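Local coordinates for protein CRISPR-associated endonuclease Cas9 (PDB 5X2H) that uses a guide RNA to recognise matching DNA of invading genetic elements and cleaves its two strands with separate RuvC-like and HNH nuclease domains, at residues 619-622 / 623-626; 774-778 / 779-783; 791-795 / 796-800; 801-805 / 806-810. One frame throughout, in Å; residues are numbered along the deposited sequence.

Contact 1: 619-622 / 623-626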
# COMPACT_ATOMS: atom_id res chain seq x y z
N ASP A 619 20.83 -16.96 32.29
CA ASP A 619 20.26 -16.28 33.46
C ASP A 619 19.64 -14.95 33.06
O ASP A 619 18.57 -14.58 33.56
CB ASP A 619 21.32 -16.08 34.53
CG ASP A 619 21.92 -17.38 35.03
OD1 ASP A 619 21.23 -18.42 34.95
OD2 ASP A 619 23.07 -17.37 35.50
N LYS A 620 20.30 -14.21 32.17
CA LYS A 620 19.76 -12.93 31.72
C LYS A 620 18.52 -13.13 30.86
O LYS A 620 17.56 -12.35 30.95
CB LYS A 620 20.83 -12.16 30.94
CG LYS A 620 21.08 -10.75 31.45
CD LYS A 620 21.70 -10.78 32.84
CE LYS A 620 22.05 -9.37 33.30
NZ LYS A 620 22.68 -9.37 34.65
N ILE A 621 18.51 -14.18 30.03
CA ILE A 621 17.37 -14.43 29.16
C ILE A 621 16.12 -14.75 29.98
O ILE A 621 15.01 -14.32 29.64
CB ILE A 621 17.70 -15.56 28.16
CG1 ILE A 621 18.20 -14.97 26.83
CG2 ILE A 621 16.50 -16.46 27.92
CD1 ILE A 621 19.52 -14.25 26.93
N ASP A 622 16.29 -15.49 31.08
CA ASP A 622 15.16 -15.83 31.93
C ASP A 622 14.57 -14.61 32.63
O ASP A 622 13.44 -14.68 33.12
CB ASP A 622 15.58 -16.87 32.97
CG ASP A 622 16.07 -18.16 32.34
OD1 ASP A 622 15.94 -18.30 31.10
OD2 ASP A 622 16.58 -19.03 33.07
N GLU A 623 15.30 -13.50 32.68
CA GLU A 623 14.81 -12.28 33.29
C GLU A 623 14.04 -11.40 32.32
O GLU A 623 13.39 -10.43 32.75
CB GLU A 623 15.97 -11.48 33.89
CG GLU A 623 16.79 -12.27 34.90
CD GLU A 623 18.07 -11.56 35.29
OE1 GLU A 623 18.18 -10.35 35.02
OE2 GLU A 623 18.97 -12.22 35.86
N ILE A 624 14.08 -11.71 31.02
CA ILE A 624 13.41 -10.89 30.02
C ILE A 624 11.90 -10.98 30.19
O ILE A 624 11.34 -12.07 30.40
CB ILE A 624 13.82 -11.35 28.61
CG1 ILE A 624 15.32 -11.21 28.40
CG2 ILE A 624 13.05 -10.57 27.54
CD1 ILE A 624 15.80 -11.86 27.14
N PHE A 625 11.24 -9.84 30.11
CA PHE A 625 9.79 -9.79 29.92
C PHE A 625 9.54 -9.24 28.52
O PHE A 625 9.83 -8.07 28.25
CB PHE A 625 9.11 -8.94 30.98
CG PHE A 625 7.62 -9.09 31.00
CD1 PHE A 625 7.02 -10.15 31.67
CD2 PHE A 625 6.81 -8.19 30.32
CE1 PHE A 625 5.65 -10.30 31.67
CE2 PHE A 625 5.43 -8.34 30.32
CZ PHE A 625 4.85 -9.39 31.00
N VAL A 626 9.02 -10.09 27.64
CA VAL A 626 8.84 -9.72 26.24
C VAL A 626 7.87 -8.55 26.14
O VAL A 626 6.76 -8.59 26.70
CB VAL A 626 8.35 -10.93 25.43
CG1 VAL A 626 8.17 -10.56 23.98
CG2 VAL A 626 9.33 -12.08 25.58
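Ile624 meets Ile621 at the C-terminal part of helix 615-622. The close-packed part is apolar: Ile621 CG1 lies 3.9 Å from Ile624 CD1, and the two side chains run side by side, pointing the same way. Ile624 carries CG1 beside its own backbone N (chi1 -60°), which brings the branch back over the preceding turn, with CG1 3.4 Å from the carbonyl oxygen Ile621 O. That oxygen also accepts a hydrogen bond from Ile624 N at 3.1 Å, with an N-H...O angle of 158°. One residue earlier Glu623 N bonds to Lys620 O, also at 3.1 Å but more bent, at 142°. Both bonds run from an N-H to the carbonyl three residues back.

The other side is loose and polar. Asp619, Asp622 and Glu623 are exposed. The Glu623 chain, extended beyond CG, folds back along the helix so that its CG comes within 3.2 Å of Asp619 O. Its carboxylate forms no salt bridge with Lys620: Lys620 NZ stays 4.6 Å from Glu623 OE1, near enough for a modest electrostatic attraction at most.

The buried face is covered from two directions within the RuvC region. Ile621 and Ile624 both touch Cys33 of strand 29-37, while Ile560 and Ala559 of helix 557-566 pack on Ile621 and Ile624 respectively.

Contact 2: 774-778 / 779-783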
# COMPACT_ATOMS: atom_id res chain seq x y z
N LYS A 774 0.78 -15.80 27.20
CA LYS A 774 1.98 -15.60 27.99
C LYS A 774 2.98 -14.76 27.20
O LYS A 774 3.10 -14.90 25.98
CB LYS A 774 2.59 -16.95 28.37
CG LYS A 774 3.75 -16.87 29.35
CD LYS A 774 4.00 -18.23 29.99
CE LYS A 774 5.20 -18.21 30.93
NZ LYS A 774 6.48 -18.30 30.18
N HIS A 775 3.70 -13.89 27.91
CA HIS A 775 4.52 -12.87 27.25
C HIS A 775 5.52 -13.50 26.29
O HIS A 775 5.64 -13.08 25.13
CB HIS A 775 5.23 -12.00 28.29
CG HIS A 775 6.36 -12.70 29.00
ND1 HIS A 775 6.15 -13.55 30.06
CD2 HIS A 775 7.69 -12.67 28.79
CE1 HIS A 775 7.32 -14.02 30.48
NE2 HIS A 775 8.27 -13.50 29.72
N ASP A 776 6.24 -14.53 26.74
CA ASP A 776 7.27 -15.16 25.93
C ASP A 776 6.76 -16.33 25.11
O ASP A 776 7.50 -16.86 24.28
CB ASP A 776 8.44 -15.62 26.81
CG ASP A 776 7.99 -16.53 27.94
OD1 ASP A 776 6.78 -16.83 28.03
OD2 ASP A 776 8.85 -16.95 28.74
N ASN A 777 5.51 -16.75 25.33
CA ASN A 777 4.93 -17.91 24.65
C ASN A 777 5.81 -19.15 24.85
O ASN A 777 5.93 -20.00 23.97
CB ASN A 777 4.70 -17.64 23.17
CG ASN A 777 3.72 -18.61 22.54
OD1 ASN A 777 2.52 -18.56 22.82
ND2 ASN A 777 4.22 -19.50 21.69
N LYS A 778 6.42 -19.26 26.03
CA LYS A 778 7.32 -20.36 26.35
C LYS A 778 6.58 -21.36 27.22
O LYS A 778 6.10 -21.02 28.31
CB LYS A 778 8.57 -19.84 27.06
CG LYS A 778 9.68 -20.87 27.19
CD LYS A 778 10.88 -20.28 27.91
CE LYS A 778 12.03 -21.27 28.00
NZ LYS A 778 13.16 -20.72 28.80
N PHE A 779 6.49 -22.60 26.74
CA PHE A 779 5.75 -23.66 27.43
C PHE A 779 6.57 -24.35 28.51
O PHE A 779 5.98 -24.88 29.46
CB PHE A 779 5.28 -24.70 26.40
CG PHE A 779 4.64 -25.91 27.01
CD1 PHE A 779 3.33 -25.86 27.47
CD2 PHE A 779 5.33 -27.11 27.09
CE1 PHE A 779 2.74 -26.98 28.03
CE2 PHE A 779 4.74 -28.23 27.65
CZ PHE A 779 3.44 -28.16 28.12
N GLU A 780 7.90 -24.34 28.41
CA GLU A 780 8.72 -25.17 29.27
C GLU A 780 8.90 -24.59 30.67
O GLU A 780 9.09 -25.34 31.63
CB GLU A 780 10.09 -25.40 28.63
CG GLU A 780 10.07 -26.20 27.32
CD GLU A 780 9.64 -25.38 26.11
OE1 GLU A 780 9.30 -24.18 26.28
OE2 GLU A 780 9.63 -25.93 24.99
N THR A 781 8.84 -23.26 30.82
CA THR A 781 9.00 -22.62 32.12
C THR A 781 7.69 -22.51 32.89
O THR A 781 7.67 -21.86 33.94
CB THR A 781 9.61 -21.22 31.95
OG1 THR A 781 8.81 -20.45 31.05
CG2 THR A 781 11.03 -21.32 31.42
N LEU A 782 6.62 -23.13 32.41
CA LEU A 782 5.30 -22.96 33.00
C LEU A 782 5.30 -23.40 34.46
O LEU A 782 5.58 -24.56 34.77
CB LEU A 782 4.27 -23.75 32.20
CG LEU A 782 3.07 -22.99 31.64
CD1 LEU A 782 3.45 -21.56 31.28
CD2 LEU A 782 2.52 -23.71 30.42
N SER A 783 4.98 -22.47 35.35
CA SER A 783 4.93 -22.76 36.77
C SER A 783 3.60 -23.43 37.12
O SER A 783 2.68 -23.52 36.31
CB SER A 783 5.10 -21.48 37.59
OG SER A 783 4.00 -20.60 37.40
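An Asx turn at Asp776 and a type I beta turn from Phe779 to Leu782 follow each other in this loop, and the amino group of Lys774 lies between them. Asp776 OD1 accepts Lys778 N at 3.2 Å, the bond that defines the Asx turn; the donor stands above the carboxylate plane, 74° out of it. The same oxygen uses its syn lone pair for Lys774 NZ, 2.6 Å away, in a salt bridge. Two donors, one of them charged, meet this oxygen from different directions, which would help to fix the rotation of the carboxylate.

Lys774 reaches this position with a chain that is straight until its last torsion, where chi4 of -79° turns NZ inward. There NZ of Lys774 also makes weak hydrogen bonds to Lys778 O and, across to the second turn, to Thr781 OG1, each at 3.3 Å. Its aliphatic part serves as well: CD of Lys774 rests 3.6 Å from Leu782 CD1, the two side chains lying alongside but running opposite ways. Lys778, fully extended, crosses Thr781 at about a right angle, and its CD lies 3.7 Å from Thr781 CG2.

The loop joins strand 769-773 to helix 784-789, whose N-cap is Ser783. Asn777 bonds to Val798 N and Lys796 O just ahead of strand 799-804, while His775 stacks on Phe625 beyond helix 615-622.

Contact 3: 791-795 / 796-800. With nucleotides of chain C.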
# COMPACT_ATOMS: atom_id res chain seq x y z
N LYS A 791 -4.18 -24.02 31.19
CA LYS A 791 -4.41 -25.46 31.28
C LYS A 791 -4.29 -26.17 29.93
O LYS A 791 -4.08 -27.38 29.91
CB LYS A 791 -5.79 -25.72 31.88
CG LYS A 791 -6.81 -24.64 31.53
CD LYS A 791 -8.23 -25.18 31.54
CE LYS A 791 -8.60 -25.80 32.87
NZ LYS A 791 -9.98 -26.39 32.83
N ASN A 792 -4.42 -25.44 28.82
CA ASN A 792 -4.40 -26.04 27.49
C ASN A 792 -3.13 -25.70 26.72
O ASN A 792 -3.10 -25.83 25.49
CB ASN A 792 -5.63 -25.61 26.70
CG ASN A 792 -6.92 -26.01 27.38
OD1 ASN A 792 -7.04 -27.11 27.92
ND2 ASN A 792 -7.89 -25.10 27.38
N ALA A 793 -2.08 -25.26 27.41
CA ALA A 793 -0.85 -24.87 26.74
C ALA A 793 -0.10 -26.09 26.22
O ALA A 793 -0.20 -27.19 26.77
CB ALA A 793 0.04 -24.07 27.68
N ASN A 794 0.65 -25.88 25.15
CA ASN A 794 1.47 -26.93 24.55
C ASN A 794 2.77 -26.30 24.07
O ASN A 794 3.01 -25.10 24.24
CB ASN A 794 0.72 -27.63 23.41
CG ASN A 794 0.21 -26.66 22.36
OD1 ASN A 794 0.95 -25.80 21.89
ND2 ASN A 794 -1.06 -26.79 22.00
N GLU A 795 3.62 -27.13 23.45
CA GLU A 795 4.96 -26.69 23.06
C GLU A 795 4.95 -25.60 21.99
O GLU A 795 6.00 -24.99 21.76
CB GLU A 795 5.76 -27.89 22.55
CG GLU A 795 6.24 -28.85 23.65
CD GLU A 795 5.18 -29.87 24.06
OE1 GLU A 795 5.56 -30.89 24.68
OE2 GLU A 795 3.99 -29.66 23.77
N LYS A 796 3.81 -25.32 21.35
CA LYS A 796 3.79 -24.34 20.27
C LYS A 796 3.11 -23.03 20.63
O LYS A 796 3.37 -22.02 19.95
CB LYS A 796 3.11 -24.94 19.02
CG LYS A 796 1.61 -24.70 18.95
CD LYS A 796 1.20 -24.15 17.58
CE LYS A 796 0.78 -25.26 16.62
NZ LYS A 796 -0.58 -25.79 16.92
N GLU A 797 2.27 -23.00 21.65
CA GLU A 797 1.59 -21.76 22.03
C GLU A 797 1.10 -21.85 23.47
O GLU A 797 0.65 -22.91 23.91
CB GLU A 797 0.42 -21.45 21.08
CG GLU A 797 -0.60 -22.57 20.97
CD GLU A 797 -1.61 -22.33 19.87
OE1 GLU A 797 -1.38 -21.43 19.03
OE2 GLU A 797 -2.64 -23.04 19.84
N VAL A 798 1.20 -20.74 24.19
CA VAL A 798 0.71 -20.65 25.56
C VAL A 798 -0.39 -19.61 25.59
O VAL A 798 -0.15 -18.43 25.89
CB VAL A 798 1.84 -20.31 26.55
CG1 VAL A 798 1.33 -20.43 27.98
CG2 VAL A 798 3.04 -21.21 26.32
N ILE A 799 -1.62 -20.03 25.29
CA ILE A 799 -2.76 -19.14 25.18
C ILE A 799 -3.91 -19.73 25.98
O ILE A 799 -4.18 -20.93 25.91
CB ILE A 799 -3.18 -18.92 23.71
CG1 ILE A 799 -2.02 -18.33 22.90
CG2 ILE A 799 -4.39 -18.01 23.62
CD1 ILE A 799 -2.31 -18.22 21.40
N ALA A 800 -4.59 -18.88 26.76
CA ALA A 800 -5.75 -19.28 27.54
C ALA A 800 -6.97 -18.57 26.98
O ALA A 800 -7.02 -17.34 26.94
CB ALA A 800 -5.56 -18.95 29.02
P DG C 3 -11.17 -25.10 29.30
OP1 DG C 3 -10.70 -26.37 29.89
OP2 DG C 3 -10.19 -24.08 28.84
O5' DG C 3 -12.12 -25.40 28.06
C5' DG C 3 -13.07 -26.46 28.14
C4' DG C 3 -13.48 -26.91 26.75
O4' DG C 3 -14.49 -26.01 26.23
C3' DG C 3 -12.35 -26.93 25.71
O3' DG C 3 -12.47 -28.10 24.91
C2' DG C 3 -12.60 -25.65 24.90
C1' DG C 3 -14.11 -25.56 24.94
N9 DG C 3 -14.63 -24.21 24.77
C8 DG C 3 -14.19 -23.06 25.39
N7 DG C 3 -14.86 -22.00 25.05
C5 DG C 3 -15.81 -22.47 24.15
C6 DG C 3 -16.82 -21.77 23.44
O6 DG C 3 -17.09 -20.56 23.47
N1 DG C 3 -17.57 -22.63 22.64
C2 DG C 3 -17.36 -23.99 22.53
N2 DG C 3 -18.18 -24.66 21.70
N3 DG C 3 -16.42 -24.64 23.18
C4 DG C 3 -15.68 -23.82 23.97
O HOH W 1 -4.42 -22.71 28.00
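Lys796 N donates to the side chain of Asn794, reaching OD1 at 2.9 Å as the chain reverses after Glu795. The lysine also lays its CG 3.2 Å from the same OD1, while the end of its side chain leads away. Glu797 N is the second donor to Asn794 OD1, at 3.1 Å, so the amide oxygen is gripped by two successive backbone N-H groups, each tilted by roughly 20° from the amide plane. Asn794 can offer OD1 to both because its CG sits between the backbone N and the carbonyl carbon (chi1 54°), folding the side chain over the turn.

The carbonyl oxygen of Glu797 then takes Asn794 N at 3.2 Å in an almost straight bond of 177°; the return bond from Glu797 N to Asn794 O is weak. At Val798 the contact becomes apolar, with CG1 3.9 Å from Ala793 CB. Ile799 is joined through a water, which donates to Ile799 O and accepts from Asn792 N, and Ala800 continues the strand beside Val772.

On the opposing arm, Lys791 NZ and Asn792 ND2 hold different oxygens of the DG3 phosphate of chain C: OP1 at 3.0 Å and OP2 at 2.9 Å. The arrangement is an Asx turn at Asn794, with Glu797 N as a second donor to the same oxygen, at the reversal leading into edge strand 799-804 of the PI-CTD region, with Lys791 and Asn792 of its first arm binding a DNA phosphate.

Contact 4: 801-805 / 806-810. With nucleotides of chain C.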
# COMPACT_ATOMS: atom_id res chain seq x y z
N LYS A 801 -7.96 -19.35 26.54
CA LYS A 801 -9.16 -18.83 25.91
C LYS A 801 -10.37 -19.04 26.82
O LYS A 801 -10.40 -19.97 27.63
CB LYS A 801 -9.42 -19.50 24.56
CG LYS A 801 -8.19 -19.62 23.68
CD LYS A 801 -8.55 -20.20 22.32
CE LYS A 801 -7.33 -20.26 21.41
NZ LYS A 801 -7.70 -20.57 20.00
N SER A 802 -11.36 -18.16 26.67
CA SER A 802 -12.65 -18.28 27.36
C SER A 802 -12.49 -18.18 28.88
O SER A 802 -13.04 -18.99 29.63
CB SER A 802 -13.36 -19.59 26.98
OG SER A 802 -13.67 -19.63 25.60
N ILE A 803 -11.76 -17.16 29.33
CA ILE A 803 -11.62 -16.87 30.75
C ILE A 803 -12.66 -15.84 31.14
O ILE A 803 -12.62 -14.69 30.67
CB ILE A 803 -10.21 -16.37 31.08
CG1 ILE A 803 -9.16 -17.39 30.66
CG2 ILE A 803 -10.07 -16.08 32.57
CD1 ILE A 803 -7.78 -16.82 30.69
N GLY A 804 -13.60 -16.24 32.00
CA GLY A 804 -14.65 -15.33 32.43
C GLY A 804 -14.09 -14.15 33.21
O GLY A 804 -13.17 -14.28 34.01
N ILE A 805 -14.67 -12.97 32.95
CA ILE A 805 -14.22 -11.75 33.62
C ILE A 805 -15.07 -11.39 34.83
O ILE A 805 -14.56 -10.71 35.74
CB ILE A 805 -14.21 -10.55 32.64
CG1 ILE A 805 -15.62 -9.98 32.47
CG2 ILE A 805 -13.67 -10.96 31.29
CD1 ILE A 805 -15.67 -8.74 31.62
N GLN A 806 -16.33 -11.84 34.89
CA GLN A 806 -17.26 -11.29 35.86
C GLN A 806 -16.80 -11.53 37.29
O GLN A 806 -16.90 -10.64 38.15
CB GLN A 806 -18.66 -11.88 35.64
CG GLN A 806 -19.75 -11.17 36.42
CD GLN A 806 -21.12 -11.79 36.19
OE1 GLN A 806 -22.14 -11.09 36.17
NE2 GLN A 806 -21.16 -13.11 36.02
N ASN A 807 -16.27 -12.72 37.58
CA ASN A 807 -15.90 -13.10 38.93
C ASN A 807 -14.39 -13.17 39.14
O ASN A 807 -13.93 -13.86 40.05
CB ASN A 807 -16.55 -14.43 39.30
CG ASN A 807 -18.06 -14.37 39.25
OD1 ASN A 807 -18.67 -13.41 39.73
ND2 ASN A 807 -18.68 -15.39 38.67
N LEU A 808 -13.62 -12.47 38.30
CA LEU A 808 -12.17 -12.44 38.48
C LEU A 808 -11.83 -11.84 39.84
O LEU A 808 -12.41 -10.84 40.26
CB LEU A 808 -11.52 -11.62 37.37
CG LEU A 808 -11.34 -12.31 36.01
CD1 LEU A 808 -10.75 -11.33 34.98
CD2 LEU A 808 -10.45 -13.53 36.15
N LYS A 809 -10.88 -12.48 40.54
CA LYS A 809 -10.46 -11.97 41.84
C LYS A 809 -9.55 -10.76 41.68
O LYS A 809 -9.62 -9.82 42.48
CB LYS A 809 -9.77 -13.09 42.63
CG LYS A 809 -9.21 -12.65 43.96
CD LYS A 809 -8.61 -13.82 44.72
CE LYS A 809 -7.96 -13.37 46.02
NZ LYS A 809 -7.45 -14.52 46.82
N VAL A 810 -8.70 -10.76 40.66
CA VAL A 810 -7.81 -9.64 40.34
C VAL A 810 -7.95 -9.34 38.86
O VAL A 810 -7.94 -10.25 38.03
CB VAL A 810 -6.35 -9.95 40.70
CG1 VAL A 810 -5.42 -8.87 40.17
CG2 VAL A 810 -6.19 -10.09 42.21
P DT C 2 -13.66 -19.87 34.17
OP1 DT C 2 -12.62 -20.48 35.02
OP2 DT C 2 -13.42 -18.54 33.56
O5' DT C 2 -14.02 -20.89 33.00
C5' DT C 2 -13.05 -21.21 32.02
C4' DT C 2 -13.24 -22.63 31.53
O4' DT C 2 -14.61 -22.80 31.08
C3' DT C 2 -12.38 -23.02 30.34
O3' DT C 2 -12.14 -24.42 30.38
C2' DT C 2 -13.27 -22.64 29.16
C1' DT C 2 -14.64 -23.03 29.68
N1 DT C 2 -15.76 -22.23 29.11
C2 DT C 2 -16.54 -22.78 28.11
O2 DT C 2 -16.36 -23.89 27.65
N3 DT C 2 -17.54 -21.96 27.66
C4 DT C 2 -17.84 -20.69 28.10
O4 DT C 2 -18.76 -20.03 27.63
C5 DT C 2 -16.98 -20.17 29.15
C7 DT C 2 -17.21 -18.80 29.70
C6 DT C 2 -16.00 -20.97 29.59
P DG C 3 -11.17 -25.10 29.30
OP1 DG C 3 -10.70 -26.37 29.89
OP2 DG C 3 -10.19 -24.08 28.84
O5' DG C 3 -12.12 -25.40 28.06
C5' DG C 3 -13.07 -26.46 28.14
C4' DG C 3 -13.48 -26.91 26.75
O4' DG C 3 -14.49 -26.01 26.23
C3' DG C 3 -12.35 -26.93 25.71
O3' DG C 3 -12.47 -28.10 24.91
C2' DG C 3 -12.60 -25.65 24.90
C1' DG C 3 -14.11 -25.56 24.94
N9 DG C 3 -14.63 -24.21 24.77
C8 DG C 3 -14.19 -23.06 25.39
N7 DG C 3 -14.86 -22.00 25.05
C5 DG C 3 -15.81 -22.47 24.15
C6 DG C 3 -16.82 -21.77 23.44
O6 DG C 3 -17.09 -20.56 23.47
N1 DG C 3 -17.57 -22.63 22.64
C2 DG C 3 -17.36 -23.99 22.53
N2 DG C 3 -18.18 -24.66 21.70
N3 DG C 3 -16.42 -24.64 23.18
C4 DG C 3 -15.68 -23.82 23.97
O5' DC C 1 -17.50 -17.09 36.96
C5' DC C 1 -18.09 -17.88 35.95
C4' DC C 1 -17.23 -19.10 35.65
O4' DC C 1 -18.02 -20.08 34.94
C3' DC C 1 -16.03 -18.84 34.75
O3' DC C 1 -15.01 -19.80 35.04
C2' DC C 1 -16.62 -19.04 33.36
C1' DC C 1 -17.57 -20.21 33.61
N1 DC C 1 -18.76 -20.23 32.72
C2 DC C 1 -18.88 -21.23 31.75
O2 DC C 1 -17.99 -22.08 31.64
N3 DC C 1 -19.98 -21.23 30.94
C4 DC C 1 -20.92 -20.30 31.09
N4 DC C 1 -21.98 -20.34 30.27
C5 DC C 1 -20.81 -19.27 32.07
C6 DC C 1 -19.72 -19.27 32.86
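A type I beta turn from Ile805 to Leu808 ends strand 799-804, and the bond that closes it is nearly straight: Leu808 N reaches Ile805 O at 3.2 Å with an N-H...O angle of 169°. Leu808 turns its side chain back over the strand end, where CG lies 3.4 Å from Gly804 O. Its two methyls divide the apolar contact: CD1 approaches Ile805 CB at 4.2 Å, and CD2 faces Ile803 CG2 more loosely, at 4.4 Å.

The strand is an edge of the antiparallel sheet in the PI-CTD region, and it carries a G1 beta bulge, Ser802 and Ile803 both facing Leu770. At the bulge Ser802 has a positive phi of 64°, and its side chain meets the DNA. There Ser802 OG donates to N7 of the DG3 base of chain C at 2.7 Å, a direct reading of a purine edge that fits the PAM-interacting role implied by the region's name.

Two further bonds reach the sugar-phosphate chain, one to a phosphate and one to the 5' oxygen of DC1. Gly804 N donates to OP2 of DT2 of chain C at 2.8 Å, close beside the DC1 sugar of that chain. Past the strand end, Asn807 ND2 reaches O5' of DC1 of chain C at 2.7 Å. The neighbouring Gln806 packs on Tyr696 of strand 695-700.

Overall arrangement
The four contacts form a series from the RuvC region to the bound DNA. Contact 1 touches contact 2, their centres about 12 Å apart, with Val626 CG2 3.7 Å from Asp776 CA. Contact 2 lies against contact 3, centres about 8 Å apart, where Lys774 N probably bonds to Val798 O at 3.1 Å. Contacts 3 and 4 adjoin along strand 799-804, their centres about 18 Å apart, and both hold DG3 of chain C, one by its phosphate and the other by its base. At the opposite end, the Ile624 side chain is about 8 Å from that of His558, a predicted magnesium ligand, whereas contacts 3 and 4 lie away from the annotated sites.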